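Local structure of putative hydrolase (Agrobacterium vitis, 3LLC) at residues L28-W42 with M58-F72. The protein probably hydrolyses thioester or ester bonds as an alpha/beta hydrolase, with predicted acyl-protein thioesterase and acyl-glucuronide esterase activity. Sequence-based numbering, arbitrary orientation. Where two conformers were deposited one is given.
Sequences LVRAPAQDERPTCIW and MDDLAASLGVGAIRF. With EDO (1,2-ethanediol), chain F.
Leu-28 and Arg-30 pair antiparallel with Arg-71 and Ala-69 of strand 68-72; on the other flank strand 39-42 pairs in parallel, with Ile-70 N bonded to Cys-40 O (2.8 Å). A CB at Gly-68 would run into Thr-39 OG1; with glycine the backbones close to 3.9 Å, CA to CA.

The salt bridge ties sheet to helix. Arg-30, bent at chi3 (-65°), grips Asp-59 side-on: NE reaches OD1 (3.0 Å) from above the carboxylate plane, while NH2 meets the syn lone pair of OD2 (2.8 Å). Ala-63 CB, small enough to fit, lies over one guanidinium face, 3.6 Å from Arg-30 CZ. A water links Asp-59 OD1 to NE of Arg-71, and the NH1 of that arginine is bonded to Met-50 O.

At the helix end, Gly-66 adopts the positive phi of a Schellman motif. Its O accepts Ala-33 N (2.9 Å) and, from the opposite face of its plane, a longer bond from Arg-37 NH1 in one of two conformers.

Apolar contacts are made on both faces of the sheet. Flexible selenomethionine Met-58, reaching from the helix, lays SE against Trp-42 CB (3.8 Å) and Cys-40 CB. On the other face, branched Ile-70 sets CG1 against Thr-39 CG2 (3.7 Å) and, in the conformers described, against Val-29 CG2, with its CG2 against Ile-41 CD1.

Strand 39-43, helix 53-65 and strand 68-72 form a beta-alpha-beta crossover, and the 1-2-4-3 strand order is that of the alpha/beta hydrolase fold.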
loop_
_atom_site.group_PDB
_atom_site.type_symbol
_atom_site.label_atom_id
_atom_site.label_comp_id
_atom_site.label_asym_id
_atom_site.label_seq_id
_atom_site.Cartn_x
_atom_site.Cartn_y
_atom_site.Cartn_z
ATOM N N LEU A 28 12.161 -9.186 1.604
ATOM C CA LEU A 28 12.068 -10.643 1.686
ATOM C C LEU A 28 11.361 -11.110 0.397
ATOM O O LEU A 28 10.223 -10.691 0.134
ATOM C CB LEU A 28 11.242 -11.048 2.918
ATOM C CG LEU A 28 11.870 -10.765 4.301
ATOM C CD1 LEU A 28 10.836 -10.943 5.425
ATOM C CD2 LEU A 28 13.146 -11.644 4.543
ATOM N N VAL A 29 12.016 -11.973 -0.372
ATOM C CA VAL A 29 11.550 -12.354 -1.715
ATOM C C VAL A 29 11.558 -13.867 -1.938
ATOM O O VAL A 29 12.480 -14.592 -1.512
ATOM C CB VAL A 29 12.415 -11.710 -2.824
ATOM C CG1 VAL A 29 13.757 -12.424 -2.955
ATOM C CG2 VAL A 29 11.687 -11.752 -4.151
ATOM N N ARG A 30 10.501 -14.345 -2.588
ATOM C CA ARG A 30 10.356 -15.729 -2.980
ATOM C C ARG A 30 10.209 -15.735 -4.507
ATOM O O ARG A 30 9.297 -15.108 -5.037
ATOM C CB ARG A 30 9.099 -16.287 -2.304
ATOM C CG ARG A 30 8.835 -17.732 -2.499
ATOM C CD ARG A 30 7.473 -18.112 -1.935
ATOM N NE ARG A 30 7.383 -17.954 -0.484
ATOM C CZ ARG A 30 7.715 -18.884 0.412
ATOM N NH1 ARG A 30 8.246 -20.045 0.041
ATOM N NH2 ARG A 30 7.563 -18.642 1.705
ATOM N N ALA A 31 11.111 -16.415 -5.212
ATOM C CA ALA A 31 11.009 -16.520 -6.680
ATOM C C ALA A 31 9.794 -17.369 -7.100
ATOM O O ALA A 31 9.443 -18.335 -6.425
ATOM C CB ALA A 31 12.310 -17.113 -7.280
ATOM N N PRO A 32 9.158 -17.022 -8.235
ATOM C CA PRO A 32 8.164 -17.940 -8.805
ATOM C C PRO A 32 8.784 -19.262 -9.261
ATOM O O PRO A 32 9.973 -19.307 -9.584
ATOM C CB PRO A 32 7.594 -17.149 -9.989
ATOM C CG PRO A 32 8.679 -16.224 -10.383
ATOM C CD PRO A 32 9.414 -15.866 -9.114
ATOM N N ALA A 33 7.999 -20.343 -9.251
ATOM C CA ALA A 33 8.509 -21.659 -9.647
ATOM C C ALA A 33 8.897 -21.667 -11.133
ATOM O O ALA A 33 9.738 -22.446 -11.543
ATOM C CB ALA A 33 7.488 -22.749 -9.364
ATOM N N GLN A 34 8.229 -20.823 -11.926
ATOM C CA GLN A 34 8.599 -20.612 -13.334
ATOM C C GLN A 34 8.507 -19.114 -13.610
ATOM O O GLN A 34 7.614 -18.433 -13.103
ATOM C CB GLN A 34 7.686 -21.398 -14.292
ATOM C CG GLN A 34 7.493 -22.870 -13.949
ATOM C CD GLN A 34 8.726 -23.726 -14.228
ATOM O OE1 GLN A 34 9.704 -23.265 -14.819
ATOM N NE2 GLN A 34 8.680 -24.980 -13.793
ATOM N N ASP A 35 9.455 -18.587 -14.389
ATOM C CA ASP A 35 9.581 -17.111 -14.577
ATOM C C ASP A 35 8.343 -16.437 -15.180
ATOM O O ASP A 35 8.123 -15.241 -14.966
ATOM C CB ASP A 35 10.797 -16.763 -15.460
ATOM C CG ASP A 35 12.144 -17.030 -14.773
ATOM O OD1 ASP A 35 12.192 -17.135 -13.530
ATOM O OD2 ASP A 35 13.155 -17.122 -15.491
ATOM N N GLU A 36 7.551 -17.207 -15.933
ATOM C CA GLU A 36 6.340 -16.694 -16.597
ATOM C C GLU A 36 5.198 -16.400 -15.617
ATOM O O GLU A 36 4.269 -15.643 -15.931
ATOM C CB GLU A 36 5.857 -17.675 -17.677
ATOM C CG GLU A 36 5.351 -19.022 -17.148
ATOM C CD GLU A 36 5.102 -20.024 -18.250
ATOM O OE1 GLU A 36 4.409 -19.670 -19.232
ATOM O OE2 GLU A 36 5.599 -21.168 -18.127
ATOM N N ARG A 37 5.260 -16.990 -14.423
ATOM C CA ARG A 37 4.203 -16.811 -13.430
ATOM C C ARG A 37 4.300 -15.425 -12.789
ATOM O O ARG A 37 5.376 -14.859 -12.709
ATOM C CB ARG A 37 4.291 -17.921 -12.376
ATOM C CG ARG A 37 4.103 -19.321 -12.957
ATOM C CD ARG A 37 4.252 -20.402 -11.908
ATOM N NE ARG A 37 3.979 -21.721 -12.460
ATOM C CZ ARG A 37 3.863 -22.820 -11.725
ATOM N NH1 ARG A 37 3.991 -22.748 -10.410
ATOM N NH2 ARG A 37 3.606 -23.985 -12.298
ATOM N N PRO A 38 3.160 -14.863 -12.342
ATOM C CA PRO A 38 3.208 -13.566 -11.689
ATOM C C PRO A 38 3.908 -13.590 -10.328
ATOM O O PRO A 38 4.176 -14.666 -9.767
ATOM C CB PRO A 38 1.734 -13.190 -11.516
ATOM C CG PRO A 38 1.034 -14.473 -11.438
ATOM C CD PRO A 38 1.798 -15.432 -12.312
ATOM N N THR A 39 4.249 -12.395 -9.883
ATOM C CA THR A 39 4.746 -12.113 -8.534
ATOM C C THR A 39 3.766 -11.183 -7.789
ATOM O O THR A 39 3.401 -10.098 -8.252
ATOM C CB THR A 39 6.162 -11.488 -8.611
ATOM O OG1 THR A 39 7.086 -12.442 -9.159
ATOM C CG2 THR A 39 6.670 -10.970 -7.193
ATOM N N CYS A 40 3.341 -11.622 -6.610
ATOM C CA CYS A 40 2.527 -10.799 -5.722
ATOM C C CYS A 40 3.412 -9.871 -4.875
ATOM O O CYS A 40 4.348 -10.342 -4.198
ATOM C CB CYS A 40 1.699 -11.706 -4.814
ATOM S SG CYS A 40 0.539 -12.848 -5.626
ATOM N N ILE A 41 3.118 -8.580 -4.922
ATOM C CA ILE A 41 3.863 -7.595 -4.112
ATOM C C ILE A 41 2.961 -6.950 -3.083
ATOM O O ILE A 41 1.905 -6.360 -3.383
ATOM C CB ILE A 41 4.615 -6.484 -4.918
ATOM C CG1 ILE A 41 5.459 -5.618 -3.962
ATOM C CG2 ILE A 41 3.665 -5.621 -5.676
ATOM C CD1 ILE A 41 6.560 -4.814 -4.646
ATOM N N TRP A 42 3.381 -7.120 -1.842
ATOM C CA TRP A 42 2.710 -6.520 -0.690
ATOM C C TRP A 42 3.075 -5.042 -0.559
ATOM O O TRP A 42 4.252 -4.680 -0.612
ATOM C CB TRP A 42 3.114 -7.273 0.602
ATOM C CG TRP A 42 2.396 -6.710 1.852
ATOM C CD1 TRP A 42 2.964 -5.949 2.874
ATOM C CD2 TRP A 42 1.002 -6.846 2.190
ATOM N NE1 TRP A 42 2.003 -5.616 3.786
ATOM C CE2 TRP A 42 0.793 -6.126 3.397
ATOM C CE3 TRP A 42 -0.098 -7.490 1.588
ATOM C CZ2 TRP A 42 -0.461 -6.063 4.028
ATOM C CZ3 TRP A 42 -1.360 -7.401 2.206
ATOM C CH2 TRP A 42 -1.516 -6.697 3.428
HETATM N N MSE A 58 -0.351 -13.536 2.401
HETATM C CA MSE A 58 -0.087 -13.302 0.940
HETATM C C MSE A 58 1.093 -14.177 0.513
HETATM O O MSE A 58 0.992 -14.907 -0.448
HETATM C CB MSE A 58 0.239 -11.841 0.632
HETATM C CG MSE A 58 0.334 -11.520 -0.891
HETATM SE SE MSE A 58 1.407 -10.031 -1.345
HETATM C CE MSE A 58 3.105 -10.871 -0.906
ATOM N N ASP A 59 2.204 -14.099 1.234
ATOM C CA ASP A 59 3.367 -14.956 0.966
ATOM C C ASP A 59 3.054 -16.466 0.975
ATOM O O ASP A 59 3.530 -17.206 0.091
ATOM C CB ASP A 59 4.487 -14.663 1.951
ATOM C CG ASP A 59 5.691 -15.595 1.756
ATOM O OD1 ASP A 59 6.487 -15.361 0.819
ATOM O OD2 ASP A 59 5.828 -16.570 2.521
ATOM N N ASP A 60 2.270 -16.927 1.969
ATOM C CA ASP A 60 1.900 -18.332 2.090
ATOM C C ASP A 60 1.055 -18.801 0.887
ATOM O O ASP A 60 1.312 -19.875 0.322
ATOM C CB ASP A 60 1.127 -18.588 3.389
ATOM C CG ASP A 60 0.759 -20.034 3.567
ATOM O OD1 ASP A 60 1.639 -20.819 3.956
ATOM O OD2 ASP A 60 -0.402 -20.391 3.291
ATOM N N LEU A 61 0.081 -17.984 0.493
ATOM C CA LEU A 61 -0.742 -18.287 -0.689
ATOM C C LEU A 61 0.143 -18.405 -1.956
ATOM O O LEU A 61 0.065 -19.390 -2.705
ATOM C CB LEU A 61 -1.789 -17.228 -0.903
ATOM C CG LEU A 61 -2.626 -17.492 -2.174
ATOM C CD1 LEU A 61 -3.561 -18.748 -2.025
ATOM C CD2 LEU A 61 -3.368 -16.262 -2.537
ATOM N N ALA A 62 0.998 -17.405 -2.163
ATOM C CA ALA A 62 1.958 -17.424 -3.274
ATOM C C ALA A 62 2.809 -18.691 -3.305
ATOM O O ALA A 62 2.905 -19.358 -4.354
ATOM C CB ALA A 62 2.835 -16.143 -3.258
ATOM N N ALA A 63 3.413 -19.051 -2.168
ATOM C CA ALA A 63 4.157 -20.295 -2.041
ATOM C C ALA A 63 3.365 -21.531 -2.451
ATOM O O ALA A 63 3.899 -22.422 -3.122
ATOM C CB ALA A 63 4.670 -20.472 -0.612
ATOM N N SER A 64 2.099 -21.600 -2.051
ATOM C CA SER A 64 1.274 -22.774 -2.329
ATOM C C SER A 64 0.931 -22.903 -3.822
ATOM O O SER A 64 0.710 -23.998 -4.289
ATOM C CB SER A 64 -0.026 -22.749 -1.515
ATOM O OG SER A 64 -0.941 -21.804 -2.047
ATOM N N LEU A 65 0.876 -21.787 -4.550
ATOM C CA LEU A 65 0.537 -21.792 -5.979
ATOM C C LEU A 65 1.793 -21.757 -6.900
ATOM O O LEU A 65 1.672 -21.803 -8.129
ATOM C CB LEU A 65 -0.414 -20.625 -6.293
ATOM C CG LEU A 65 -1.786 -20.673 -5.594
ATOM C CD1 LEU A 65 -2.603 -19.435 -5.940
ATOM C CD2 LEU A 65 -2.533 -21.963 -5.955
ATOM N N GLY A 66 2.984 -21.692 -6.304
ATOM C CA GLY A 66 4.246 -21.639 -7.057
ATOM C C GLY A 66 4.484 -20.289 -7.735
ATOM O O GLY A 66 5.172 -20.202 -8.742
ATOM N N VAL A 67 3.908 -19.232 -7.192
ATOM C CA VAL A 67 4.100 -17.900 -7.753
ATOM C C VAL A 67 5.022 -17.054 -6.859
ATOM O O VAL A 67 5.338 -17.435 -5.724
ATOM C CB VAL A 67 2.768 -17.193 -8.090
ATOM C CG1 VAL A 67 1.852 -18.118 -8.908
ATOM C CG2 VAL A 67 2.067 -16.642 -6.849
ATOM N N GLY A 68 5.478 -15.933 -7.391
ATOM C CA GLY A 68 6.416 -15.096 -6.689
ATOM C C GLY A 68 5.764 -14.292 -5.564
ATOM O O GLY A 68 4.536 -14.023 -5.555
ATOM N N ALA A 69 6.602 -13.874 -4.620
ATOM C CA ALA A 69 6.153 -12.954 -3.560
ATOM C C ALA A 69 7.265 -11.986 -3.158
ATOM O O ALA A 69 8.418 -12.413 -2.963
ATOM C CB ALA A 69 5.671 -13.745 -2.351
ATOM N N ILE A 70 6.932 -10.694 -3.075
ATOM C CA ILE A 70 7.853 -9.645 -2.595
ATOM C C ILE A 70 7.207 -8.910 -1.409
ATOM O O ILE A 70 6.082 -8.441 -1.510
ATOM C CB ILE A 70 8.229 -8.627 -3.676
ATOM C CG1 ILE A 70 9.017 -9.286 -4.806
ATOM C CG2 ILE A 70 9.046 -7.452 -3.082
ATOM C CD1 ILE A 70 9.177 -8.428 -6.050
ATOM N N ARG A 71 7.944 -8.811 -0.299
ATOM C CA ARG A 71 7.580 -7.880 0.791
ATOM C C ARG A 71 8.780 -7.002 1.085
ATOM O O ARG A 71 9.928 -7.442 0.868
ATOM C CB ARG A 71 7.229 -8.652 2.058
ATOM C CG ARG A 71 5.968 -9.512 1.945
ATOM C CD ARG A 71 5.807 -10.455 3.159
ATOM N NE ARG A 71 6.737 -11.566 3.160
ATOM C CZ ARG A 71 7.314 -12.095 4.233
ATOM N NH1 ARG A 71 7.124 -11.595 5.452
ATOM N NH2 ARG A 71 8.134 -13.114 4.083
ATOM N N PHE A 72 8.525 -5.770 1.542
ATOM C CA PHE A 72 9.594 -4.855 1.966
ATOM C C PHE A 72 9.072 -3.908 3.062
ATOM O O PHE A 72 7.859 -3.748 3.216
ATOM C CB PHE A 72 10.128 -4.058 0.782
ATOM C CG PHE A 72 9.141 -3.073 0.239
ATOM C CD1 PHE A 72 8.118 -3.495 -0.614
ATOM C CD2 PHE A 72 9.189 -1.723 0.604
ATOM C CE1 PHE A 72 7.174 -2.606 -1.078
ATOM C CE2 PHE A 72 8.243 -0.815 0.118
ATOM C CZ PHE A 72 7.229 -1.276 -0.727
HETATM C C1 EDO F . 10.181 -12.204 -7.691
HETATM O O1 EDO F . 10.273 -11.537 -8.958
HETATM C C2 EDO F . 11.577 -12.548 -7.209
HETATM O O2 EDO F . 12.357 -13.141 -8.248
HETATM O O HOH W 1 7.703 -12.833 0.742
HETATM O O HOH W 2 7.253 -19.557 -5.684
HETATM O O HOH W 3 5.817 -4.984 1.470
#